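Cutinase-like protein (Cryptococcus sp., PDB 2CZQ) probably hydrolyses carboxylic ester bonds, as a cutinase-like enzyme with the alpha/beta hydrolase fold. Local coordinates at residues C125-N130 and T134-N139; L158-Y163 and Q190-K195; A90-L95 and I114-H119; D165-T170 and F174-Q179. One frame throughout, in Å; residues are numbered along the deposited sequence. Where two conformers were deposited one is given.

In the fold
From the N terminus, interaction 3 closes first: helix 86-98 packs on the loop that follows strand 108-114, one beta-alpha-beta step of the parallel sheet. Interaction 1 comes next in series, a short loop in which 134-139 folds back on the edge strand 126-127. Interaction 2 then spans strand 157-160, the neighbour of that edge strand, and helix 187-200, and interaction 4 is nested inside the loop it closes. Bonds tie the four together: the C161-C168 disulfide joins interactions 2 and 4, D159 bonds N116 between 2 and 3, and OG1 of T135 meets O of C161 while O of T135 meets NE2 of H119, linking 1 to 2 and 3.

Interaction 1 of 4, residues C125-N130 and T134-N139; sequences CNVDSN and TTRNVN
The backbone O of N126 is gripped by two nitrogens of R136, NE at 2.9 Å and NH2 at 3.0 Å. The guanidinium meets it side-on and holds it in its own plane, with NE lying in the carbonyl plane and NH2 well above it. CG of R136 starts anti to its backbone N (chi1 -179°) and the chain bends at chi3, which brings the edge of the guanidinium to the carbonyl O of N126, with NH2 4.0 Å from CG1 of V127. N126 returns the grip through its side chain: ND2 gives a nearly straight bond of 3.0 Å to the backbone O of R136, which lies in the amide plane, and a further one to the O of K120. At the other end of the contact OD2 of D128 accepts from T134 twice, from OG1 at 2.7 Å and from the backbone N at 3.1 Å, the two donors coming from opposite faces of the carboxylate. OD1 of D128 accepts from the N of N130, an Asx turn, and from the N of G132, and the carboxylate thus pins both limbs of the loop. Between these ends T135 OG1 bonds the O of C161. Strand 126-127 is the outermost of the sheet, paired through its backbone with strand 157-160, while V127 reaches across to M192 of helix 187-200.

Interaction 2 of 4, residues L158-Y163 and Q190-K195; sequences LDVCAY and QTMGYK
V160 and M192 meet tip to tip, and here the contact is tightest: the methyl CE of M192 lies 3.6 Å from CG2 of V160 and 3.7 Å from CG1, set almost equally close to both branches of the valine. The methionine leaves the helix with CG turned away from the backbone N (chi1 -172°), runs on extended through chi2, and turns at chi3 (49°), and this last bend carries the methyl onto V160. Farther back along the same side chain the packing is slacker. CG of M192 is 3.9 Å from CD1 of L158, the side chains crossing at a slant, and L158 itself was deposited in two conformers. L158 and M192 are both partly exposed, whereas V160 is buried. Strand 157-160 belongs to the parallel sheet of the alpha/beta hydrolase fold, between strands 108-114 and 126-127, and helix 187-200 packs against one of its faces. L158 and V160, two residues apart, both direct their side chains at this helix, while D159 between them points to the other face. The two backbones stay well apart, 8.4 Å between CA of L158 and CA of G193, and a single methionine bridges the gap. Neighbouring strands widen the apolar patch: V127 touches L158, V160 and M192 from one flank, and F112 packs on L158 and V160 from strand 108-114.

Interaction 3 of 4, residues A90-L95 and I114-H119; sequences ATVVAL and IGNPDH
V92 meets N116 and D118, turning CG2 to the first and mainly CG1 to the second. Its CG2 approaches the amide of N116, 3.8 Å from ND2 and 3.9 Å from OD1, the two side chains crossing at about a right angle. CG1 and CB lie nearest D118, each 3.6 Å from OD2, and that pair meets at a slant. With chi1 of V92 at 168°, CG1 stands opposite the backbone N, and the two methyls thereby face different partners. All three residues are buried, and the contact is one of van der Waals packing between a branched apolar side chain and two polar groups with partners of their own. The geometry is that of a beta-alpha-beta unit of the alpha/beta hydrolase fold: helix 86-98 lies over strand 108-114, and V92 also touches L113 of that strand. Beyond the strand the chain makes a type I turn from N116 to H119. OD1 of N116 accepts the backbone N of D118 at 2.9 Å, an Asx turn in which the donor stands steeply above the amide's carbonyl plane, and ND2 bonds OD2 of D159. Bonds at both ends limit the rotation of the amide beside the valine. D118 sends OD1 to NE2 of Q146.

Interaction 4 of 4, residues D165-T170 and F174-Q179; sequences DGVCDT and FGINAQ
The loop after strand 157-160 carries D165, which with S85 and H180 has the geometry of a Ser-His-Asp triad and is thus probably the catalytic acid; residues 174-179 fold back along this loop. D165 packs its CB 4.0 Å from CB of Q179, and its OD2 takes bonds from ND1 of H180 and OH of Y183. OD1 closes an Asx turn by accepting the backbone N of V167 at 2.9 Å, on the anti side and 35° out of the carboxylate plane, a bond that would hold the carboxylate in its rotation. Closest across the contact are two glycines. CA of G166 lies 3.2 Å from O of G175 in a CA-H...O contact; the backbones approach this closely at G166, which has no side chain. One water bridges the same pair, donating to O of G166 at 2.8 Å and accepting from N of G175 at 2.9 Å. Beside them V167 and I176 run alongside each other in the same direction, with CG2 of V167 3.8 Å from CG1 of I176. In N177 a chi1 of 53° tucks the amide over its own backbone and sets OD1 3.5 Å from N of G166; ND2 bonds the O of G164, and OD1 makes a weak bond to N of H180, at the N-cap of the short, weakly bonded helix that follows. The disulfide of C168 with C161 ties the loop to the end of strand 157-160, and in helix 178-181 V167 rests on H180 and I176 on L181.

Interaction 1 of 4, residues C125-N130 and T134-N139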
loop_
_atom_site.group_PDB
_atom_site.type_symbol
_atom_site.label_atom_id
_atom_site.label_comp_id
_atom_site.label_asym_id
_atom_site.label_seq_id
_atom_site.Cartn_x
_atom_site.Cartn_y
_atom_site.Cartn_z
ATOM N N CYS A 125 6.006 -7.170 8.825
ATOM C CA CYS A 125 5.693 -5.931 8.117
ATOM C C CYS A 125 4.686 -5.076 8.887
ATOM O O CYS A 125 4.475 -3.917 8.528
ATOM C CB CYS A 125 5.142 -6.221 6.712
ATOM S SG CYS A 125 3.759 -7.393 6.650
ATOM N N ASN A 126 4.055 -5.639 9.920
ATOM C CA ASN A 126 2.962 -4.955 10.603
ATOM C C ASN A 126 3.488 -3.948 11.615
ATOM O O ASN A 126 4.193 -4.320 12.558
ATOM C CB ASN A 126 2.088 -5.940 11.390
ATOM C CG ASN A 126 1.343 -6.968 10.537
ATOM O OD1 ASN A 126 1.403 -6.871 9.307
ATOM N ND2 ASN A 126 0.671 -7.928 11.145
ATOM N N VAL A 127 3.111 -2.687 11.439
ATOM C CA VAL A 127 3.402 -1.649 12.423
ATOM C C VAL A 127 2.149 -0.832 12.713
ATOM O O VAL A 127 1.168 -0.869 11.953
ATOM C CB VAL A 127 4.549 -0.705 11.980
ATOM C CG1 VAL A 127 5.848 -1.468 11.770
ATOM C CG2 VAL A 127 4.165 0.088 10.743
ATOM N N ASP A 128 2.185 -0.089 13.815
ATOM C CA ASP A 128 1.107 0.829 14.153
ATOM C C ASP A 128 1.425 2.231 13.616
ATOM O O ASP A 128 2.403 2.418 12.894
ATOM C CB ASP A 128 0.824 0.814 15.661
ATOM C CG ASP A 128 2.015 1.220 16.499
ATOM O OD1 ASP A 128 2.767 2.139 16.088
ATOM O OD2 ASP A 128 2.244 0.676 17.604
ATOM N N SER A 129 0.596 3.216 13.950
ATOM C CA SER A 129 0.740 4.550 13.367
ATOM C C SER A 129 2.006 5.272 13.813
ATOM O O SER A 129 2.388 6.276 13.214
ATOM C CB SER A 129 -0.479 5.403 13.687
ATOM O OG SER A 129 -1.629 4.790 13.150
ATOM N N ASN A 130 2.637 4.761 14.868
ATOM C CA ASN A 130 3.885 5.310 15.385
ATOM C C ASN A 130 5.090 4.465 14.988
ATOM O O ASN A 130 6.208 4.720 15.435
ATOM C CB ASN A 130 3.809 5.447 16.909
ATOM C CG ASN A 130 2.678 6.346 17.354
ATOM O OD1 ASN A 130 2.578 7.489 16.918
ATOM N ND2 ASN A 130 1.803 5.824 18.206
ATOM N N THR A 134 2.150 -2.320 18.383
ATOM C CA THR A 134 0.932 -2.535 19.168
ATOM C C THR A 134 -0.193 -3.202 18.389
ATOM O O THR A 134 -1.114 -3.747 18.992
ATOM C CB THR A 134 0.409 -1.244 19.826
ATOM O OG1 THR A 134 0.025 -0.304 18.814
ATOM C CG2 THR A 134 1.495 -0.554 20.660
ATOM N N THR A 135 -0.124 -3.151 17.059
ATOM C CA THR A 135 -1.088 -3.853 16.215
ATOM C C THR A 135 -0.437 -4.950 15.386
ATOM O O THR A 135 -1.001 -5.387 14.381
ATOM C CB THR A 135 -1.823 -2.888 15.281
ATOM O OG1 THR A 135 -0.854 -2.179 14.497
ATOM C CG2 THR A 135 -2.588 -1.831 16.068
ATOM N N ARG A 136 0.737 -5.421 15.792
ATOM C CA ARG A 136 1.364 -6.483 15.023
ATOM C C ARG A 136 0.558 -7.778 15.069
ATOM O O ARG A 136 0.441 -8.474 14.059
ATOM C CB ARG A 136 2.800 -6.738 15.469
ATOM C CG ARG A 136 3.476 -7.834 14.654
ATOM C CD ARG A 136 4.971 -7.747 14.606
ATOM N NE ARG A 136 5.417 -6.520 13.956
ATOM C CZ ARG A 136 6.687 -6.149 13.868
ATOM N NH1 ARG A 136 7.647 -6.918 14.377
ATOM N NH2 ARG A 136 7.001 -5.008 13.271
ATOM N N ASN A 137 0.005 -8.090 16.238
ATOM C CA ASN A 137 -0.620 -9.389 16.477
ATOM C C ASN A 137 -2.131 -9.322 16.529
ATOM O O ASN A 137 -2.772 -9.804 17.471
ATOM C CB ASN A 137 -0.031 -10.033 17.722
ATOM C CG ASN A 137 1.468 -10.050 17.670
ATOM O OD1 ASN A 137 2.047 -10.565 16.713
ATOM N ND2 ASN A 137 2.109 -9.441 18.658
ATOM N N VAL A 138 -2.687 -8.716 15.487
ATOM C CA VAL A 138 -4.127 -8.625 15.298
ATOM C C VAL A 138 -4.462 -8.953 13.849
ATOM O O VAL A 138 -3.621 -8.817 12.956
ATOM C CB VAL A 138 -4.691 -7.223 15.688
ATOM C CG1 VAL A 138 -4.319 -6.864 17.121
ATOM C CG2 VAL A 138 -4.225 -6.129 14.720
ATOM N N ASN A 139 -5.699 -9.385 13.637
ATOM C CA ASN A 139 -6.196 -9.727 12.319
ATOM C C ASN A 139 -7.233 -8.739 11.832
ATOM O O ASN A 139 -8.002 -8.192 12.626
ATOM C CB ASN A 139 -6.835 -11.109 12.360
ATOM C CG ASN A 139 -5.820 -12.210 12.519
ATOM O OD1 ASN A 139 -4.864 -12.296 11.749
ATOM N ND2 ASN A 139 -6.012 -13.057 13.525
#

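Interaction 2 of 4, residues L158-Y163 and Q190-K195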
loop_
_atom_site.group_PDB
_atom_site.type_symbol
_atom_site.label_atom_id
_atom_site.label_comp_id
_atom_site.label_asym_id
_atom_site.label_seq_id
_atom_site.Cartn_x
_atom_site.Cartn_y
_atom_site.Cartn_z
ATOM N N LEU A 158 5.197 -2.673 4.314
ATOM C CA LEU A 158 4.857 -2.061 5.578
ATOM C C LEU A 158 3.343 -2.026 5.627
ATOM O O LEU A 158 2.710 -1.401 4.769
ATOM C CB LEU A 158 5.407 -0.642 5.660
ATOM C CG LEU A 158 6.692 -0.374 6.438
ATOM C CD1 LEU A 158 6.891 1.127 6.542
ATOM C CD2 LEU A 158 6.703 -1.010 7.824
ATOM N N ASP A 159 2.772 -2.746 6.591
ATOM C CA ASP A 159 1.328 -2.805 6.777
ATOM C C ASP A 159 0.983 -2.045 8.056
ATOM O O ASP A 159 1.182 -2.535 9.175
ATOM C CB ASP A 159 0.843 -4.254 6.821
ATOM C CG ASP A 159 -0.659 -4.370 6.726
ATOM O OD1 ASP A 159 -1.338 -3.313 6.705
ATOM O OD2 ASP A 159 -1.231 -5.483 6.668
ATOM N N VAL A 160 0.503 -0.824 7.861
ATOM C CA VAL A 160 0.275 0.121 8.938
ATOM C C VAL A 160 -1.175 0.044 9.387
ATOM O O VAL A 160 -2.100 0.288 8.604
ATOM C CB VAL A 160 0.637 1.555 8.493
ATOM C CG1 VAL A 160 0.480 2.537 9.644
ATOM C CG2 VAL A 160 2.049 1.608 7.917
ATOM N N CYS A 161 -1.362 -0.312 10.651
ATOM C CA CYS A 161 -2.688 -0.449 11.223
ATOM C C CYS A 161 -2.736 0.375 12.490
ATOM O O CYS A 161 -2.030 0.082 13.457
ATOM C CB CYS A 161 -2.999 -1.916 11.533
ATOM S SG CYS A 161 -4.641 -2.153 12.245
ATOM N N ALA A 162 -3.549 1.427 12.475
ATOM C CA ALA A 162 -3.726 2.274 13.647
ATOM C C ALA A 162 -4.356 1.456 14.759
ATOM O O ALA A 162 -5.294 0.705 14.519
ATOM C CB ALA A 162 -4.611 3.463 13.309
ATOM N N TYR A 163 -3.848 1.601 15.979
ATOM C CA TYR A 163 -4.424 0.888 17.105
ATOM C C TYR A 163 -5.916 1.173 17.172
ATOM O O TYR A 163 -6.343 2.328 17.192
ATOM C CB TYR A 163 -3.744 1.299 18.404
ATOM C CG TYR A 163 -4.177 0.486 19.597
ATOM C CD1 TYR A 163 -5.344 0.802 20.298
ATOM C CD2 TYR A 163 -3.429 -0.605 20.019
ATOM C CE1 TYR A 163 -5.744 0.057 21.400
ATOM C CE2 TYR A 163 -3.818 -1.353 21.127
ATOM C CZ TYR A 163 -4.980 -1.015 21.810
ATOM O OH TYR A 163 -5.387 -1.745 22.906
ATOM N N GLN A 190 1.963 9.377 7.534
ATOM C CA GLN A 190 2.395 10.042 6.310
ATOM C C GLN A 190 3.916 10.076 6.217
ATOM O O GLN A 190 4.486 9.779 5.171
ATOM C CB GLN A 190 1.799 11.448 6.198
ATOM C CG GLN A 190 0.281 11.469 6.021
ATOM C CD GLN A 190 -0.171 10.655 4.827
ATOM O OE1 GLN A 190 0.356 10.816 3.727
ATOM N NE2 GLN A 190 -1.140 9.769 5.040
ATOM N N THR A 191 4.576 10.407 7.322
ATOM C CA THR A 191 6.030 10.483 7.314
ATOM C C THR A 191 6.652 9.112 7.097
ATOM O O THR A 191 7.585 8.967 6.310
ATOM C CB THR A 191 6.538 11.123 8.600
ATOM O OG1 THR A 191 5.910 12.403 8.763
ATOM C CG2 THR A 191 8.039 11.403 8.501
ATOM N N MET A 192 6.133 8.106 7.788
ATOM C CA MET A 192 6.627 6.747 7.621
ATOM C C MET A 192 6.494 6.291 6.175
ATOM O O MET A 192 7.405 5.665 5.641
ATOM C CB MET A 192 5.849 5.830 8.550
ATOM C CG MET A 192 6.340 4.419 8.653
ATOM S SD MET A 192 5.657 3.616 10.114
ATOM C CE MET A 192 3.886 3.979 9.989
ATOM N N GLY A 193 5.356 6.594 5.553
ATOM C CA GLY A 193 5.117 6.198 4.173
ATOM C C GLY A 193 6.056 6.869 3.189
ATOM O O GLY A 193 6.532 6.237 2.242
ATOM N N TYR A 194 6.318 8.154 3.413
ATOM C CA TYR A 194 7.249 8.911 2.586
ATOM C C TYR A 194 8.672 8.362 2.733
ATOM O O TYR A 194 9.343 8.099 1.734
ATOM C CB TYR A 194 7.148 10.417 2.897
ATOM C CG TYR A 194 8.468 11.138 3.015
ATOM C CD1 TYR A 194 8.962 11.513 4.262
ATOM C CD2 TYR A 194 9.232 11.434 1.888
ATOM C CE1 TYR A 194 10.177 12.165 4.387
ATOM C CE2 TYR A 194 10.449 12.085 2.004
ATOM C CZ TYR A 194 10.916 12.447 3.253
ATOM O OH TYR A 194 12.130 13.080 3.353
ATOM N N LYS A 195 9.128 8.165 3.970
ATOM C CA LYS A 195 10.481 7.661 4.183
ATOM C C LYS A 195 10.650 6.253 3.626
ATOM O O LYS A 195 11.676 5.940 3.013
ATOM C CB LYS A 195 10.855 7.694 5.663
ATOM C CG LYS A 195 11.050 9.095 6.194
ATOM C CD LYS A 195 11.656 9.133 7.581
ATOM C CE LYS A 195 11.843 10.582 8.003
ATOM N NZ LYS A 195 12.575 10.757 9.287
#

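Interaction 3 of 4, residues A90-L95 and I114-H119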
loop_
_atom_site.group_PDB
_atom_site.type_symbol
_atom_site.label_atom_id
_atom_site.label_comp_id
_atom_site.label_asym_id
_atom_site.label_seq_id
_atom_site.Cartn_x
_atom_site.Cartn_y
_atom_site.Cartn_z
ATOM N N ALA A 90 -7.154 -4.984 -2.338
ATOM C CA ALA A 90 -6.886 -5.145 -3.770
ATOM C C ALA A 90 -5.392 -5.309 -4.047
ATOM O O ALA A 90 -4.991 -6.074 -4.932
ATOM C CB ALA A 90 -7.439 -3.972 -4.554
ATOM N N THR A 91 -4.575 -4.591 -3.284
ATOM C CA THR A 91 -3.124 -4.669 -3.414
ATOM C C THR A 91 -2.594 -6.020 -2.938
ATOM O O THR A 91 -1.771 -6.642 -3.612
ATOM C CB THR A 91 -2.466 -3.521 -2.638
ATOM O OG1 THR A 91 -2.912 -2.262 -3.167
ATOM C CG2 THR A 91 -0.959 -3.511 -2.854
ATOM N N VAL A 92 -3.067 -6.475 -1.777
ATOM C CA VAL A 92 -2.690 -7.785 -1.255
ATOM C C VAL A 92 -2.974 -8.881 -2.286
ATOM O O VAL A 92 -2.129 -9.741 -2.538
ATOM C CB VAL A 92 -3.419 -8.073 0.074
ATOM C CG1 VAL A 92 -3.273 -9.535 0.474
ATOM C CG2 VAL A 92 -2.900 -7.154 1.172
ATOM N N VAL A 93 -4.157 -8.837 -2.886
ATOM C CA VAL A 93 -4.522 -9.845 -3.871
ATOM C C VAL A 93 -3.647 -9.734 -5.122
ATOM O O VAL A 93 -3.283 -10.752 -5.715
ATOM C CB VAL A 93 -6.038 -9.816 -4.164
ATOM C CG1 VAL A 93 -6.418 -10.821 -5.249
ATOM C CG2 VAL A 93 -6.806 -10.117 -2.879
ATOM N N ALA A 94 -3.259 -8.512 -5.492
ATOM C CA ALA A 94 -2.277 -8.344 -6.565
ATOM C C ALA A 94 -0.970 -9.061 -6.234
ATOM O O ALA A 94 -0.395 -9.726 -7.094
ATOM C CB ALA A 94 -2.021 -6.868 -6.866
ATOM N N LEU A 95 -0.499 -8.947 -4.993
ATOM C CA LEU A 95 0.735 -9.631 -4.600
ATOM C C LEU A 95 0.587 -11.139 -4.740
ATOM O O LEU A 95 1.497 -11.828 -5.212
ATOM C CB LEU A 95 1.135 -9.299 -3.165
ATOM C CG LEU A 95 1.177 -7.828 -2.745
ATOM C CD1 LEU A 95 1.748 -7.711 -1.343
ATOM C CD2 LEU A 95 1.970 -6.966 -3.727
ATOM N N ILE A 114 -2.383 0.730 4.425
ATOM C CA ILE A 114 -3.011 1.326 5.599
ATOM C C ILE A 114 -4.437 0.826 5.730
ATOM O O ILE A 114 -5.159 0.690 4.738
ATOM C CB ILE A 114 -2.986 2.882 5.567
ATOM C CG1 ILE A 114 -3.309 3.416 4.167
ATOM C CG2 ILE A 114 -1.646 3.400 6.064
ATOM C CD1 ILE A 114 -3.610 4.904 4.127
ATOM N N GLY A 115 -4.845 0.540 6.962
ATOM C CA GLY A 115 -6.206 0.087 7.203
ATOM C C GLY A 115 -6.568 -1.165 6.416
ATOM O O GLY A 115 -7.626 -1.242 5.792
ATOM N N ASN A 116 -5.685 -2.155 6.459
ATOM C CA ASN A 116 -5.776 -3.333 5.602
ATOM C C ASN A 116 -6.783 -4.364 6.107
ATOM O O ASN A 116 -6.560 -4.963 7.156
ATOM C CB ASN A 116 -4.384 -3.967 5.538
ATOM C CG ASN A 116 -4.318 -5.170 4.635
ATOM O OD1 ASN A 116 -5.213 -5.421 3.819
ATOM N ND2 ASN A 116 -3.235 -5.931 4.767
ATOM N N PRO A 117 -7.867 -4.626 5.371
ATOM C CA PRO A 117 -8.806 -5.680 5.778
ATOM C C PRO A 117 -8.129 -7.051 5.849
ATOM O O PRO A 117 -8.608 -7.929 6.565
ATOM C CB PRO A 117 -9.852 -5.674 4.659
ATOM C CG PRO A 117 -9.747 -4.321 4.030
ATOM C CD PRO A 117 -8.292 -3.982 4.113
ATOM N N ASP A 118 -7.030 -7.218 5.115
ATOM C CA ASP A 118 -6.313 -8.490 5.060
ATOM C C ASP A 118 -5.143 -8.555 6.035
ATOM O O ASP A 118 -4.263 -9.404 5.899
ATOM C CB ASP A 118 -5.808 -8.747 3.642
ATOM C CG ASP A 118 -6.917 -8.840 2.640
ATOM O OD1 ASP A 118 -8.082 -9.068 3.061
ATOM O OD2 ASP A 118 -6.692 -8.703 1.420
ATOM N N HIS A 119 -5.131 -7.661 7.015
ATOM C CA HIS A 119 -4.075 -7.621 8.015
ATOM C C HIS A 119 -3.970 -8.983 8.711
ATOM O O HIS A 119 -4.978 -9.549 9.132
ATOM C CB HIS A 119 -4.396 -6.488 8.985
ATOM C CG HIS A 119 -3.329 -6.213 9.988
ATOM N ND1 HIS A 119 -2.428 -5.176 9.889
ATOM C CD2 HIS A 119 -3.050 -6.847 11.147
ATOM C CE1 HIS A 119 -1.640 -5.190 10.954
ATOM N NE2 HIS A 119 -1.997 -6.194 11.729
#

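Interaction 4 of 4, residues D165-T170 and F174-Q179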
loop_
_atom_site.group_PDB
_atom_site.type_symbol
_atom_site.label_atom_id
_atom_site.label_comp_id
_atom_site.label_asym_id
_atom_site.label_seq_id
_atom_site.Cartn_x
_atom_site.Cartn_y
_atom_site.Cartn_z
ATOM N N ASP A 165 -8.204 0.527 14.864
ATOM C CA ASP A 165 -8.886 0.584 13.572
ATOM C C ASP A 165 -9.578 -0.763 13.368
ATOM O O ASP A 165 -8.910 -1.770 13.195
ATOM C CB ASP A 165 -7.849 0.854 12.472
ATOM C CG ASP A 165 -8.402 0.696 11.071
ATOM O OD1 ASP A 165 -9.543 0.206 10.902
ATOM O OD2 ASP A 165 -7.729 1.065 10.079
ATOM N N GLY A 166 -10.909 -0.783 13.404
ATOM C CA GLY A 166 -11.651 -2.033 13.374
ATOM C C GLY A 166 -11.561 -2.846 12.094
ATOM O O GLY A 166 -11.979 -4.002 12.074
ATOM N N VAL A 167 -11.036 -2.250 11.026
ATOM C CA VAL A 167 -10.911 -2.950 9.751
ATOM C C VAL A 167 -9.673 -3.860 9.730
ATOM O O VAL A 167 -9.741 -4.996 9.252
ATOM C CB VAL A 167 -10.897 -1.950 8.573
ATOM C CG1 VAL A 167 -10.657 -2.657 7.252
ATOM C CG2 VAL A 167 -12.207 -1.160 8.533
ATOM N N CYS A 168 -8.553 -3.350 10.240
ATOM C CA CYS A 168 -7.302 -4.108 10.297
ATOM C C CYS A 168 -7.007 -4.715 11.668
ATOM O O CYS A 168 -6.164 -5.609 11.772
ATOM C CB CYS A 168 -6.119 -3.251 9.818
ATOM S SG CYS A 168 -5.901 -1.693 10.689
ATOM N N ASP A 169 -7.711 -4.230 12.694
ATOM C CA ASP A 169 -7.474 -4.596 14.088
ATOM C C ASP A 169 -8.811 -4.953 14.737
ATOM O O ASP A 169 -9.464 -4.114 15.372
ATOM C CB ASP A 169 -6.806 -3.422 14.813
ATOM C CG ASP A 169 -6.573 -3.668 16.287
ATOM O OD1 ASP A 169 -6.924 -4.750 16.813
ATOM O OD2 ASP A 169 -6.019 -2.779 16.971
ATOM N N THR A 170 -9.231 -6.201 14.564
ATOM C CA THR A 170 -10.497 -6.629 15.152
ATOM C C THR A 170 -10.367 -6.946 16.635
ATOM O O THR A 170 -11.377 -7.164 17.305
ATOM C CB THR A 170 -11.125 -7.827 14.414
ATOM O OG1 THR A 170 -10.265 -8.969 14.535
ATOM C CG2 THR A 170 -11.272 -7.555 12.912
ATOM N N PHE A 174 -13.453 -1.582 16.384
ATOM C CA PHE A 174 -14.855 -1.946 16.260
ATOM C C PHE A 174 -15.457 -1.326 15.000
ATOM O O PHE A 174 -16.078 -0.254 15.042
ATOM C CB PHE A 174 -15.638 -1.572 17.525
ATOM C CG PHE A 174 -16.944 -2.298 17.662
ATOM C CD1 PHE A 174 -16.979 -3.630 18.067
ATOM C CD2 PHE A 174 -18.145 -1.648 17.393
ATOM C CE1 PHE A 174 -18.187 -4.304 18.205
ATOM C CE2 PHE A 174 -19.359 -2.312 17.527
ATOM C CZ PHE A 174 -19.383 -3.641 17.929
ATOM N N GLY A 175 -15.249 -2.019 13.879
ATOM C CA GLY A 175 -15.730 -1.574 12.584
ATOM C C GLY A 175 -15.026 -0.341 12.063
ATOM O O GLY A 175 -13.949 0.031 12.549
ATOM N N ILE A 176 -15.637 0.287 11.059
ATOM C CA ILE A 176 -15.115 1.542 10.523
ATOM C C ILE A 176 -15.380 2.666 11.508
ATOM O O ILE A 176 -16.509 3.143 11.668
ATOM C CB ILE A 176 -15.695 1.892 9.143
ATOM C CG1 ILE A 176 -15.406 0.781 8.134
ATOM C CG2 ILE A 176 -15.117 3.231 8.658
ATOM C CD1 ILE A 176 -15.980 1.060 6.756
ATOM N N ASN A 177 -14.309 3.091 12.153
ATOM C CA ASN A 177 -14.358 4.085 13.204
ATOM C C ASN A 177 -13.354 5.189 12.900
ATOM O O ASN A 177 -12.718 5.179 11.840
ATOM C CB ASN A 177 -14.099 3.425 14.566
ATOM C CG ASN A 177 -12.816 2.590 14.596
ATOM O OD1 ASN A 177 -12.028 2.576 13.642
ATOM N ND2 ASN A 177 -12.602 1.893 15.704
ATOM N N ALA A 178 -13.198 6.138 13.820
ATOM C CA ALA A 178 -12.295 7.257 13.577
ATOM C C ALA A 178 -10.886 6.785 13.252
ATOM O O ALA A 178 -10.196 7.382 12.429
ATOM C CB ALA A 178 -12.278 8.199 14.762
ATOM N N GLN A 179 -10.469 5.702 13.894
ATOM C CA GLN A 179 -9.127 5.178 13.692
ATOM C C GLN A 179 -8.914 4.726 12.244
ATOM O O GLN A 179 -7.840 4.931 11.682
ATOM C CB GLN A 179 -8.854 4.042 14.675
ATOM C CG GLN A 179 -8.658 4.508 16.112
ATOM C CD GLN A 179 -9.941 4.936 16.813
ATOM O OE1 GLN A 179 -11.052 4.636 16.370
ATOM N NE2 GLN A 179 -9.783 5.640 17.923
HETATM O O HOH W 1 -13.897 -4.555 13.997
#